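Local atomic coordinates of NleG5-1 effector (PDB entry 5VGC), a protein that probably acts as a ubiquitin-protein transferase, being a bacterial effector of the NleG family with a RING-related domain, and binds calcium ions. Residues D120-C125 against D152-R157; F127-A132 against C165-K170; I174-T179 against E188-S193; A202-P205 against F210-K213. The protein carries 1 engineered substitution. All coordinates share one frame; numbering follows the deposited sequence.

Contact 1: residues D120-C125 against D152-R157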
loop_
_atom_site.group_PDB
_atom_site.type_symbol
_atom_site.label_atom_id
_atom_site.label_comp_id
_atom_site.label_asym_id
_atom_site.label_seq_id
_atom_site.Cartn_x
_atom_site.Cartn_y
_atom_site.Cartn_z
ATOM N N ASP A 120 13.983 -5.001 22.368
ATOM C CA ASP A 120 15.284 -5.171 23.037
ATOM C C ASP A 120 15.940 -3.824 23.301
ATOM O O ASP A 120 16.452 -3.595 24.417
ATOM C CB ASP A 120 16.247 -6.086 22.237
ATOM C CG ASP A 120 15.927 -7.571 22.400
ATOM O OD1 ASP A 120 15.047 -7.934 23.213
ATOM O OD2 ASP A 120 16.563 -8.396 21.707
ATOM N N LYS A 121 15.930 -2.929 22.308
ATOM C CA LYS A 121 16.529 -1.614 22.553
ATOM C C LYS A 121 15.776 -0.833 23.621
ATOM O O LYS A 121 16.413 -0.177 24.473
ATOM C CB LYS A 121 16.688 -0.776 21.303
ATOM C CG LYS A 121 17.471 0.496 21.574
ATOM C CD LYS A 121 18.161 1.008 20.336
ATOM C CE LYS A 121 19.061 2.179 20.689
ATOM N NZ LYS A 121 19.347 2.939 19.431
ATOM N N ILE A 122 14.445 -0.895 23.608
ATOM C CA ILE A 122 13.698 -0.239 24.704
ATOM C C ILE A 122 14.195 -0.807 26.046
ATOM O O ILE A 122 14.663 -0.052 26.950
ATOM C CB ILE A 122 12.171 -0.391 24.543
ATOM C CG1 ILE A 122 11.703 0.544 23.421
ATOM C CG2 ILE A 122 11.440 -0.072 25.847
ATOM C CD1 ILE A 122 10.285 0.304 22.958
ATOM N N GLU A 123 14.120 -2.136 26.131
ATOM C CA GLU A 123 14.575 -2.835 27.322
ATOM C C GLU A 123 15.980 -2.382 27.782
ATOM O O GLU A 123 16.200 -2.110 28.961
ATOM C CB GLU A 123 14.545 -4.347 27.087
ATOM C CG GLU A 123 14.504 -5.184 28.341
ATOM C CD GLU A 123 13.293 -4.890 29.184
ATOM O OE1 GLU A 123 13.487 -4.763 30.410
ATOM O OE2 GLU A 123 12.159 -4.776 28.633
ATOM N N VAL A 124 16.919 -2.284 26.852
ATOM C CA VAL A 124 18.258 -1.813 27.215
ATOM C C VAL A 124 18.219 -0.366 27.677
ATOM O O VAL A 124 18.866 -0.036 28.676
ATOM C CB VAL A 124 19.286 -2.004 26.061
ATOM C CG1 VAL A 124 20.594 -1.251 26.329
ATOM C CG2 VAL A 124 19.570 -3.499 25.842
ATOM N N CYS A 125 17.481 0.505 26.976
ATOM C CA CYS A 125 17.580 1.944 27.264
ATOM C C CYS A 125 16.776 2.398 28.483
ATOM O O CYS A 125 17.038 3.483 29.029
ATOM C CB CYS A 125 17.194 2.769 26.036
ATOM S SG CYS A 125 18.401 2.730 24.681
ATOM N N ASP A 152 9.904 3.229 35.643
ATOM C CA ASP A 152 10.854 2.899 34.573
ATOM C C ASP A 152 10.589 3.776 33.374
ATOM O O ASP A 152 9.517 3.704 32.776
ATOM C CB ASP A 152 10.736 1.421 34.202
ATOM C CG ASP A 152 11.036 0.528 35.381
ATOM O OD1 ASP A 152 12.147 0.677 35.944
ATOM O OD2 ASP A 152 10.180 -0.304 35.748
ATOM N N GLY A 153 11.572 4.601 33.031
ATOM C CA GLY A 153 11.414 5.572 31.966
ATOM C C GLY A 153 12.344 5.283 30.808
ATOM O O GLY A 153 13.366 4.626 30.989
ATOM N N VAL A 154 11.981 5.777 29.621
ATOM C CA VAL A 154 12.795 5.632 28.412
ATOM C C VAL A 154 12.807 6.945 27.623
ATOM O O VAL A 154 11.742 7.598 27.465
ATOM C CB VAL A 154 12.241 4.548 27.476
ATOM C CG1 VAL A 154 13.157 4.353 26.273
ATOM C CG2 VAL A 154 12.042 3.216 28.193
ATOM N N PHE A 155 13.998 7.329 27.129
ATOM C CA PHE A 155 14.129 8.557 26.344
ATOM C C PHE A 155 13.799 8.257 24.887
ATOM O O PHE A 155 14.367 7.323 24.317
ATOM C CB PHE A 155 15.560 9.143 26.407
ATOM C CG PHE A 155 15.855 9.973 27.637
ATOM C CD1 PHE A 155 14.935 10.870 28.159
ATOM C CD2 PHE A 155 17.088 9.870 28.259
ATOM C CE1 PHE A 155 15.246 11.640 29.283
ATOM C CE2 PHE A 155 17.386 10.623 29.386
ATOM C CZ PHE A 155 16.466 11.510 29.895
ATOM N N MET A 156 12.901 9.044 24.285
ATOM C CA MET A 156 12.650 8.904 22.835
ATOM C C MET A 156 12.712 10.251 22.136
ATOM O O MET A 156 12.155 11.247 22.623
ATOM C CB MET A 156 11.286 8.253 22.548
ATOM C CG MET A 156 11.031 7.992 21.069
ATOM S SD MET A 156 9.417 7.273 20.747
ATOM C CE MET A 156 9.834 5.573 20.745
ATOM N N ARG A 157 13.376 10.263 20.986
ATOM C CA ARG A 157 13.504 11.471 20.193
ATOM C C ARG A 157 12.157 11.907 19.614
ATOM O O ARG A 157 11.321 11.060 19.308
ATOM C CB ARG A 157 14.510 11.278 19.065
ATOM C CG ARG A 157 15.923 11.166 19.607
ATOM C CD ARG A 157 16.859 10.460 18.663
ATOM N NE ARG A 157 17.238 11.311 17.551
ATOM C CZ ARG A 157 17.917 10.897 16.498
ATOM N NH1 ARG A 157 18.300 9.622 16.384
ATOM N NH2 ARG A 157 18.205 11.778 15.551
HETATM O O HOH W 1 16.421 6.124 28.027
#

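Contact 2: residues F127-A132 against C165-K170. With CA (calcium ion), chain F; CA (calcium ion), chain G.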
loop_
_atom_site.group_PDB
_atom_site.type_symbol
_atom_site.label_atom_id
_atom_site.label_comp_id
_atom_site.label_asym_id
_atom_site.label_seq_id
_atom_site.Cartn_x
_atom_site.Cartn_y
_atom_site.Cartn_z
ATOM N N PHE A 127 15.437 3.135 32.154
ATOM C CA PHE A 127 16.128 3.398 33.441
ATOM C C PHE A 127 15.136 3.699 34.583
ATOM O O PHE A 127 14.019 4.201 34.351
ATOM C CB PHE A 127 17.148 4.529 33.286
ATOM C CG PHE A 127 16.538 5.860 32.925
ATOM C CD1 PHE A 127 16.157 6.761 33.914
ATOM C CD2 PHE A 127 16.342 6.219 31.592
ATOM C CE1 PHE A 127 15.581 7.991 33.589
ATOM C CE2 PHE A 127 15.774 7.445 31.258
ATOM C CZ PHE A 127 15.394 8.335 32.260
ATOM N N ASN A 128 15.563 3.386 35.806
ATOM C CA ASN A 128 14.868 3.760 37.042
ATOM C C ASN A 128 14.897 5.293 37.169
ATOM O O ASN A 128 15.966 5.888 37.407
ATOM C CB ASN A 128 15.598 3.069 38.217
ATOM C CG ASN A 128 14.997 3.368 39.588
ATOM O OD1 ASN A 128 14.566 4.473 39.908
ATOM N ND2 ASN A 128 14.989 2.363 40.412
ATOM N N VAL A 129 13.726 5.912 37.024
ATOM C CA VAL A 129 13.671 7.379 37.025
ATOM C C VAL A 129 14.190 7.956 38.335
ATOM O O VAL A 129 15.075 8.853 38.320
ATOM C CB VAL A 129 12.262 7.913 36.711
ATOM C CG1 VAL A 129 12.244 9.446 36.653
ATOM C CG2 VAL A 129 11.777 7.307 35.392
ATOM N N GLU A 130 13.677 7.458 39.457
ATOM C CA GLU A 130 14.029 8.062 40.745
ATOM C C GLU A 130 15.514 7.853 41.070
ATOM O O GLU A 130 16.151 8.775 41.550
ATOM C CB GLU A 130 13.007 7.851 41.884
ATOM C CG GLU A 130 12.714 6.454 42.322
ATOM C CD GLU A 130 11.292 6.222 42.847
ATOM O OE1 GLU A 130 10.333 6.949 42.522
ATOM O OE2 GLU A 130 11.116 5.250 43.613
ATOM N N HIS A 131 16.082 6.704 40.733
ATOM C CA HIS A 131 17.555 6.564 40.792
ATOM C C HIS A 131 18.334 7.483 39.828
ATOM O O HIS A 131 19.523 7.712 40.079
ATOM C CB HIS A 131 18.024 5.114 40.644
ATOM C CG HIS A 131 17.837 4.286 41.885
ATOM N ND1 HIS A 131 17.643 2.924 41.835
ATOM C CD2 HIS A 131 17.798 4.622 43.200
ATOM C CE1 HIS A 131 17.499 2.453 43.062
ATOM N NE2 HIS A 131 17.589 3.464 43.910
ATOM N N ALA A 132 17.719 8.004 38.751
ATOM C CA ALA A 132 18.500 8.765 37.758
ATOM C C ALA A 132 18.801 10.177 38.238
ATOM O O ALA A 132 19.730 10.837 37.735
ATOM C CB ALA A 132 17.795 8.811 36.419
ATOM N N CYS A 165 14.644 14.905 22.945
ATOM C CA CYS A 165 13.912 13.718 23.360
ATOM C C CYS A 165 13.066 13.976 24.570
ATOM O O CYS A 165 13.253 14.957 25.305
ATOM C CB CYS A 165 14.831 12.526 23.600
ATOM S SG CYS A 165 16.371 12.932 24.357
ATOM N N MET A 166 12.108 13.073 24.753
ATOM C CA MET A 166 11.219 13.137 25.887
ATOM C C MET A 166 11.220 11.825 26.609
ATOM O O MET A 166 11.563 10.776 26.041
ATOM C CB MET A 166 9.830 13.538 25.435
ATOM C CG MET A 166 9.810 14.990 24.943
ATOM S SD MET A 166 8.243 15.831 25.188
ATOM C CE MET A 166 7.179 15.019 24.011
ATOM N N LEU A 167 10.856 11.916 27.878
ATOM C CA LEU A 167 10.806 10.786 28.779
ATOM C C LEU A 167 9.431 10.143 28.666
ATOM O O LEU A 167 8.440 10.806 28.903
ATOM C CB LEU A 167 11.048 11.247 30.222
ATOM C CG LEU A 167 10.993 10.147 31.287
ATOM C CD1 LEU A 167 12.074 9.102 31.005
ATOM C CD2 LEU A 167 11.144 10.745 32.683
ATOM N N TYR A 168 9.391 8.861 28.313
ATOM C CA TYR A 168 8.145 8.096 28.251
ATOM C C TYR A 168 8.175 6.941 29.253
ATOM O O TYR A 168 9.254 6.434 29.626
ATOM C CB TYR A 168 7.921 7.514 26.833
ATOM C CG TYR A 168 7.752 8.565 25.757
ATOM C CD1 TYR A 168 8.833 9.245 25.253
ATOM C CD2 TYR A 168 6.512 8.857 25.234
ATOM C CE1 TYR A 168 8.695 10.209 24.283
ATOM C CE2 TYR A 168 6.361 9.828 24.255
ATOM C CZ TYR A 168 7.479 10.501 23.781
ATOM O OH TYR A 168 7.389 11.486 22.814
ATOM N N ASP A 169 6.983 6.519 29.656
ATOM C CA ASP A 169 6.794 5.286 30.403
ATOM C C ASP A 169 7.098 4.091 29.483
ATOM O O ASP A 169 6.494 3.919 28.384
ATOM C CB ASP A 169 5.363 5.191 30.949
ATOM C CG ASP A 169 5.216 4.157 32.060
ATOM O OD1 ASP A 169 5.500 2.973 31.820
ATOM O OD2 ASP A 169 4.794 4.529 33.180
ATOM N N LYS A 170 8.033 3.264 29.969
ATOM C CA LYS A 170 8.467 2.058 29.275
ATOM C C LYS A 170 7.286 1.234 28.740
ATOM O O LYS A 170 7.239 0.871 27.538
ATOM C CB LYS A 170 9.304 1.219 30.230
ATOM C CG LYS A 170 9.956 -0.014 29.621
ATOM C CD LYS A 170 10.585 -0.838 30.717
ATOM C CE LYS A 170 11.065 -2.150 30.143
ATOM N NZ LYS A 170 11.486 -3.101 31.201
HETATM CA CA CA F . 9.565 3.918 44.298
HETATM CA CA CA G . 7.969 7.507 42.242
HETATM O O HOH W 2 9.501 3.117 41.806
HETATM O O HOH W 3 11.647 2.857 44.270
#

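Contact 3: residues I174-T179 against E188-S193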
loop_
_atom_site.group_PDB
_atom_site.type_symbol
_atom_site.label_atom_id
_atom_site.label_comp_id
_atom_site.label_asym_id
_atom_site.label_seq_id
_atom_site.Cartn_x
_atom_site.Cartn_y
_atom_site.Cartn_z
ATOM N N ILE A 174 6.362 0.348 24.918
ATOM C CA ILE A 174 6.073 -1.027 24.516
ATOM C C ILE A 174 4.679 -1.157 23.853
ATOM O O ILE A 174 4.533 -1.827 22.790
ATOM C CB ILE A 174 6.247 -2.007 25.679
ATOM C CG1 ILE A 174 7.756 -2.137 25.978
ATOM C CG2 ILE A 174 5.640 -3.390 25.322
ATOM C CD1 ILE A 174 8.094 -2.866 27.262
ATOM N N HIS A 175 3.677 -0.519 24.456
ATOM C CA HIS A 175 2.333 -0.475 23.891
ATOM C C HIS A 175 2.290 0.225 22.529
ATOM O O HIS A 175 1.631 -0.269 21.607
ATOM C CB HIS A 175 1.372 0.202 24.857
ATOM C CG HIS A 175 -0.031 0.299 24.355
ATOM N ND1 HIS A 175 -0.566 1.473 23.871
ATOM C CD2 HIS A 175 -1.017 -0.625 24.282
ATOM C CE1 HIS A 175 -1.821 1.267 23.513
ATOM N NE2 HIS A 175 -2.121 0.003 23.756
ATOM N N LEU A 176 2.983 1.353 22.392
ATOM C CA LEU A 176 3.026 2.072 21.107
ATOM C C LEU A 176 3.675 1.217 20.024
ATOM O O LEU A 176 3.143 1.142 18.884
ATOM C CB LEU A 176 3.794 3.392 21.193
ATOM C CG LEU A 176 3.204 4.502 22.053
ATOM C CD1 LEU A 176 4.170 5.678 22.140
ATOM C CD2 LEU A 176 1.867 4.962 21.549
ATOM N N VAL A 177 4.804 0.588 20.373
ATOM C CA VAL A 177 5.522 -0.229 19.390
ATOM C C VAL A 177 4.705 -1.485 19.019
ATOM O O VAL A 177 4.482 -1.759 17.818
ATOM C CB VAL A 177 6.944 -0.591 19.888
ATOM C CG1 VAL A 177 7.599 -1.670 19.021
ATOM C CG2 VAL A 177 7.800 0.652 19.921
ATOM N N LYS A 178 4.234 -2.225 20.028
ATOM C CA LYS A 178 3.459 -3.443 19.761
ATOM C C LYS A 178 2.172 -3.218 18.965
ATOM O O LYS A 178 1.765 -4.082 18.198
ATOM C CB LYS A 178 3.167 -4.191 21.045
ATOM C CG LYS A 178 4.401 -4.890 21.639
ATOM C CD LYS A 178 3.966 -5.700 22.842
ATOM C CE LYS A 178 5.068 -6.500 23.485
ATOM N NZ LYS A 178 4.455 -7.314 24.572
ATOM N N THR A 179 1.535 -2.061 19.136
ATOM C CA THR A 179 0.361 -1.705 18.344
ATOM C C THR A 179 0.749 -0.990 17.049
ATOM O O THR A 179 -0.132 -0.526 16.337
ATOM C CB THR A 179 -0.641 -0.823 19.133
ATOM O OG1 THR A 179 -0.042 0.433 19.476
ATOM C CG2 THR A 179 -1.126 -1.531 20.402
ATOM N N GLU A 188 5.463 9.764 12.789
ATOM C CA GLU A 188 6.296 8.844 12.036
ATOM C C GLU A 188 6.195 7.475 12.706
ATOM O O GLU A 188 5.720 7.350 13.846
ATOM C CB GLU A 188 7.762 9.292 12.063
ATOM C CG GLU A 188 8.030 10.649 11.432
ATOM C CD GLU A 188 9.403 11.231 11.768
ATOM O OE1 GLU A 188 9.960 10.908 12.822
ATOM O OE2 GLU A 188 9.940 12.033 10.969
ATOM N N SER A 189 6.640 6.447 11.993
ATOM C CA SER A 189 6.761 5.118 12.575
ATOM C C SER A 189 7.913 5.146 13.566
ATOM O O SER A 189 8.975 5.694 13.279
ATOM C CB SER A 189 6.984 4.056 11.498
ATOM O OG SER A 189 5.737 3.506 11.087
ATOM N N ILE A 190 7.679 4.562 14.727
ATOM C CA ILE A 190 8.686 4.498 15.776
ATOM C C ILE A 190 9.774 3.494 15.377
ATOM O O ILE A 190 9.445 2.356 15.079
ATOM C CB ILE A 190 8.057 4.107 17.136
ATOM C CG1 ILE A 190 7.046 5.174 17.564
ATOM C CG2 ILE A 190 9.149 3.926 18.161
ATOM C CD1 ILE A 190 6.480 5.008 18.937
ATOM N N ALA A 191 11.043 3.922 15.396
ATOM C CA ALA A 191 12.183 3.114 14.936
ATOM C C ALA A 191 13.345 3.156 15.925
ATOM O O ALA A 191 13.518 4.173 16.597
ATOM C CB ALA A 191 12.645 3.640 13.588
ATOM N N VAL A 192 14.146 2.076 15.992
ATOM C CA VAL A 192 15.277 1.966 16.944
ATOM C C VAL A 192 16.093 3.247 17.175
ATOM O O VAL A 192 16.358 3.633 18.335
ATOM C CB VAL A 192 16.314 0.837 16.621
ATOM C CG1 VAL A 192 16.000 -0.435 17.358
ATOM C CG2 VAL A 192 16.466 0.586 15.140
ATOM N N SER A 193 16.478 3.906 16.089
ATOM C CA SER A 193 17.324 5.095 16.191
ATOM C C SER A 193 16.678 6.229 17.023
ATOM O O SER A 193 17.390 7.075 17.575
ATOM C CB SER A 193 17.705 5.587 14.805
ATOM O OG SER A 193 16.534 5.744 14.063
#

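Contact 4: residues A202-P205 against F210-K213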
loop_
_atom_site.group_PDB
_atom_site.type_symbol
_atom_site.label_atom_id
_atom_site.label_comp_id
_atom_site.label_asym_id
_atom_site.label_seq_id
_atom_site.Cartn_x
_atom_site.Cartn_y
_atom_site.Cartn_z
ATOM N N ALA A 202 20.932 15.043 27.814
ATOM C CA ALA A 202 21.034 15.877 29.028
ATOM C C ALA A 202 20.002 17.010 28.991
ATOM O O ALA A 202 19.675 17.520 27.921
ATOM C CB ALA A 202 22.440 16.437 29.146
ATOM N N PHE A 203 19.486 17.395 30.151
ATOM C CA PHE A 203 18.605 18.554 30.237
ATOM C C PHE A 203 19.385 19.829 29.912
ATOM O O PHE A 203 20.404 20.106 30.543
ATOM C CB PHE A 203 17.990 18.680 31.631
ATOM C CG PHE A 203 17.142 19.915 31.805
ATOM C CD1 PHE A 203 15.953 20.061 31.096
ATOM C CD2 PHE A 203 17.528 20.932 32.671
ATOM C CE1 PHE A 203 15.165 21.197 31.248
ATOM C CE2 PHE A 203 16.751 22.066 32.829
ATOM C CZ PHE A 203 15.566 22.198 32.117
ATOM N N ASP A 204 18.897 20.586 28.927
ATOM C CA ASP A 204 19.480 21.877 28.556
ATOM C C ASP A 204 18.533 22.968 29.101
ATOM O O ASP A 204 17.401 23.100 28.608
ATOM C CB ASP A 204 19.621 21.942 27.039
ATOM C CG ASP A 204 20.338 23.192 26.539
ATOM O OD1 ASP A 204 20.740 24.065 27.336
ATOM O OD2 ASP A 204 20.505 23.295 25.308
ATOM N N PRO A 205 18.970 23.732 30.132
ATOM C CA PRO A 205 18.152 24.810 30.718
ATOM C C PRO A 205 17.670 25.896 29.740
ATOM O O PRO A 205 16.536 26.375 29.874
ATOM C CB PRO A 205 19.088 25.448 31.745
ATOM C CG PRO A 205 20.056 24.385 32.096
ATOM C CD PRO A 205 20.237 23.551 30.866
ATOM N N PHE A 210 15.335 18.000 27.183
ATOM C CA PHE A 210 16.423 17.061 27.088
ATOM C C PHE A 210 16.957 17.101 25.663
ATOM O O PHE A 210 16.195 16.876 24.733
ATOM C CB PHE A 210 15.959 15.659 27.387
ATOM C CG PHE A 210 15.584 15.405 28.812
ATOM C CD1 PHE A 210 16.555 15.181 29.761
ATOM C CD2 PHE A 210 14.250 15.318 29.191
ATOM C CE1 PHE A 210 16.221 14.912 31.088
ATOM C CE2 PHE A 210 13.898 15.041 30.510
ATOM C CZ PHE A 210 14.885 14.840 31.461
ATOM N N VAL A 211 18.252 17.394 25.510
ATOM C CA VAL A 211 18.928 17.410 24.209
ATOM C C VAL A 211 19.939 16.276 24.151
ATOM O O VAL A 211 20.543 15.924 25.182
ATOM C CB VAL A 211 19.650 18.736 23.918
ATOM C CG1 VAL A 211 20.263 18.743 22.518
ATOM C CG2 VAL A 211 18.694 19.906 24.083
ATOM N N LEU A 212 20.097 15.693 22.954
ATOM C CA LEU A 212 21.105 14.663 22.710
ATOM C C LEU A 212 22.516 15.224 22.917
ATOM O O LEU A 212 22.737 16.424 22.745
ATOM C CB LEU A 212 21.003 14.101 21.296
ATOM C CG LEU A 212 19.818 13.235 20.870
ATOM C CD1 LEU A 212 20.112 12.489 19.580
ATOM C CD2 LEU A 212 19.448 12.245 21.950
ATOM N N LYS A 213 23.455 14.348 23.286
ATOM C CA LYS A 213 24.826 14.784 23.628
ATOM C C LYS A 213 25.708 15.031 22.396
ATOM O O LYS A 213 25.554 14.382 21.360
ATOM C CB LYS A 213 25.511 13.808 24.596
ATOM C CG LYS A 213 25.060 13.955 26.047
ATOM C CD LYS A 213 26.033 13.273 27.001
ATOM C CE LYS A 213 25.548 13.289 28.443
ATOM N NZ LYS A 213 25.745 14.609 29.099
#

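Contact 1: residues D120-C125 against D152-R157
With chi1 of -176°, Val-154 has CG1 opposite its own backbone N and CG2 beside that N, while Ile-122, at chi1 -74°, carries its CG2 branch opposite the backbone N. The two settings bring the branches together, Ile-122 CG2 lying 4.1 Å from Val-154 CG2, with the side chains crossing at about a right angle. This is a helix-on-sheet contact of the RING-related domain: the last turn of helix 111-125 lies against strand 152-157, a strand of the antiparallel sheet. The short axes approach to 8.3 Å at an angle of 116°, so the helix runs across the strand rather than along it.

Val-154 is the hub, because its CB bond points at the helix and each methyl has its own partner. CG1 meets Cys-125 CB at 4.3 Å, one helical turn on from Ile-122. All of this is buried. Leu-173 of helix 170-178 packs on both Ile-122 and Val-154, and Ile-195 of strand 195-196 touches Val-154 and Cys-125, which closes the hydrophobic cluster.

No direct hydrogen bond joins helix and strand. The polar link is a single water at the end of the helix. It donates to Cys-125 O at 2.9 Å and accepts from Phe-155 N, also at 2.9 Å from the water oxygen.

Contact 2: residues F127-A132 against C165-K170
Val-129 and Leu-167 face each other with their CA atoms 9.4 Å apart, too far for direct strand pairing, and only side chains close the gap. Leu-167 does so with both methyls. Its CD1 approaches Phe-127 CZ at 3.6 Å, oblique to the ring, and CD2 meets Val-129 CG1 at 4.3 Å. The Phe-127 CB bond points away from the strand, yet chi1 of 63°, which holds CG between the backbone N and the carbonyl carbon, brings the far end of the ring back to Leu-167.

The short, weakly bonded helix at 129-132 begins with an N-cap. Asn-128 OD1 accepts from His-131 N at 2.8 Å in an almost straight bond, although the N-H arrives from above the amide plane. Beside it Glu-130 splits its carboxylate between two calcium ions: OE2 binds the chain F ion at 2.2 Å, which two waters also bind, and OE1 binds the chain G ion at 2.4 Å, where Glu-151 is a further ligand.

Between the two segments runs strand 152-157, which bonds to Phe-127 through Gly-153 and to strand 164-169 through Val-154 and Met-156; the ring of Phe-155 meets that of Phe-127, and helix 170-178 starts directly after Asp-169, its N-cap.

Contact 3: residues I174-T179 against E188-S193
Ile-190 meets the last turns of helix 170-178 through two separate branches. The delta methyl goes to Leu-176: Ile-190 CD1 lies 3.9 Å from Leu-176 CB and 4.0 Å from Leu-176 CD1, the two side chains crossing at about a right angle. The other branch goes to Val-177, where Ile-190 CG2 and Val-177 CG2 are 4.0 Å apart. Ile-190 divides its branches this way because, at chi1 -62°, CG1 lies opposite the carbonyl carbon while CG2 lies opposite the backbone N. Val-177 also packs against Leu-115, Leu-118 and Ile-122 of helix 111-125, so the loop residue extends a seam already present between the two helices.

Hydrogen bonding closes the C-terminal end of the helix. Thr-179, the first residue to leave helical geometry, bonds twice to one carbonyl, its N at 3.1 Å from His-175 O and its OG1 donating to His-175 O at 2.8 Å. The two donors come from opposite faces of the carbonyl plane, which fixes the side chain of Thr-179 against the helix terminus.

Within this RING-related region, helix 170-178 is followed by a loop leading to strand 195-196, and Ile-190 of that loop folds back on the helix; Ala-191 and Ser-193 also pack on Asn-54 of the second subunit.

Between these two segments the hold is apolar: Ile-190 is kept in place by non-directional methyl contacts, while the loop finds polar partners further on, Val-192 O bonding to Lys-121 NZ and Ser-193 O to Arg-157 NH1.

Contact 4: residues A202-P205 against F210-K213
Phe-203 and Phe-210 stand on one face of the C-terminal beta hairpin, and Ala-202 and Val-211 on the other. The aromatic pair is non-hydrogen-bonded, and the two rings are not stacked. Phe-203 has CG opposite its backbone N (chi1 176°), whereas Phe-210 at chi1 -70° keeps CG beside its backbone N, and its ring reaches the root of Phe-203: Phe-210 CD1 lies 3.7 Å from Phe-203 N, and Phe-210 CE1 4.2 Å from Phe-203 CB. One face of the Phe-203 ring looks toward its own chain, with Pro-205 N 3.9 Å above the ring plane, offset toward the rim. Both phenylalanines pack on Leu-140 of helix 138-141 and on Val-136, and the Phe-210 ring also meets that of Phe-155, so this face is the one that packs on helix 138-141 and the loop before it.

On the face of Val-211, the Asp-204 side chain lies beside that of Val-211 and points the same way, two residues on from the bridge partner Ala-202. Asp-204 CB rests 3.7 Å from Val-211 CG2, aliphatic carbon on methyl.

The strands pair antiparallel, but the short segments diverge, their axes 117° apart, and two bridges join them. The bonds come from the Ala-202/Val-211 pair: Ala-202 N donates to Val-211 O at 2.8 Å, and Val-211 N returns a bond of 2.8 Å to Ala-202 O, both nearly straight. The Ala-202 carbonyl takes a further, weaker approach from the neighbouring residue, Phe-210 CA lying 3.4 Å from Ala-202 O in a CA-H...O contact.

All four contacts belong to the one RING-related domain. Contacts 1 and 2, centres about 8 Å apart, share the sheet and are tied by a salt bridge of 2.7 Å between Glu-123 OE1 and Lys-170 NZ. Contact 3, its centre about 11 Å from that of contact 1, joins it through Lys-121 NZ and Val-192 O, a probable hydrogen bond at 3.3 Å. Contact 4 is fastened to contact 2 through Cys-165 N and Phe-210 O at 3.1 Å, also a probable hydrogen bond, but has no touch with contact 3. Calcium is bound within contact 2; Gly-153 of contact 1 is about 10 Å from a bound calcium and the Ile-190 side chain of contact 3 about 8 Å from one, while contact 4 lies away from the calcium sites.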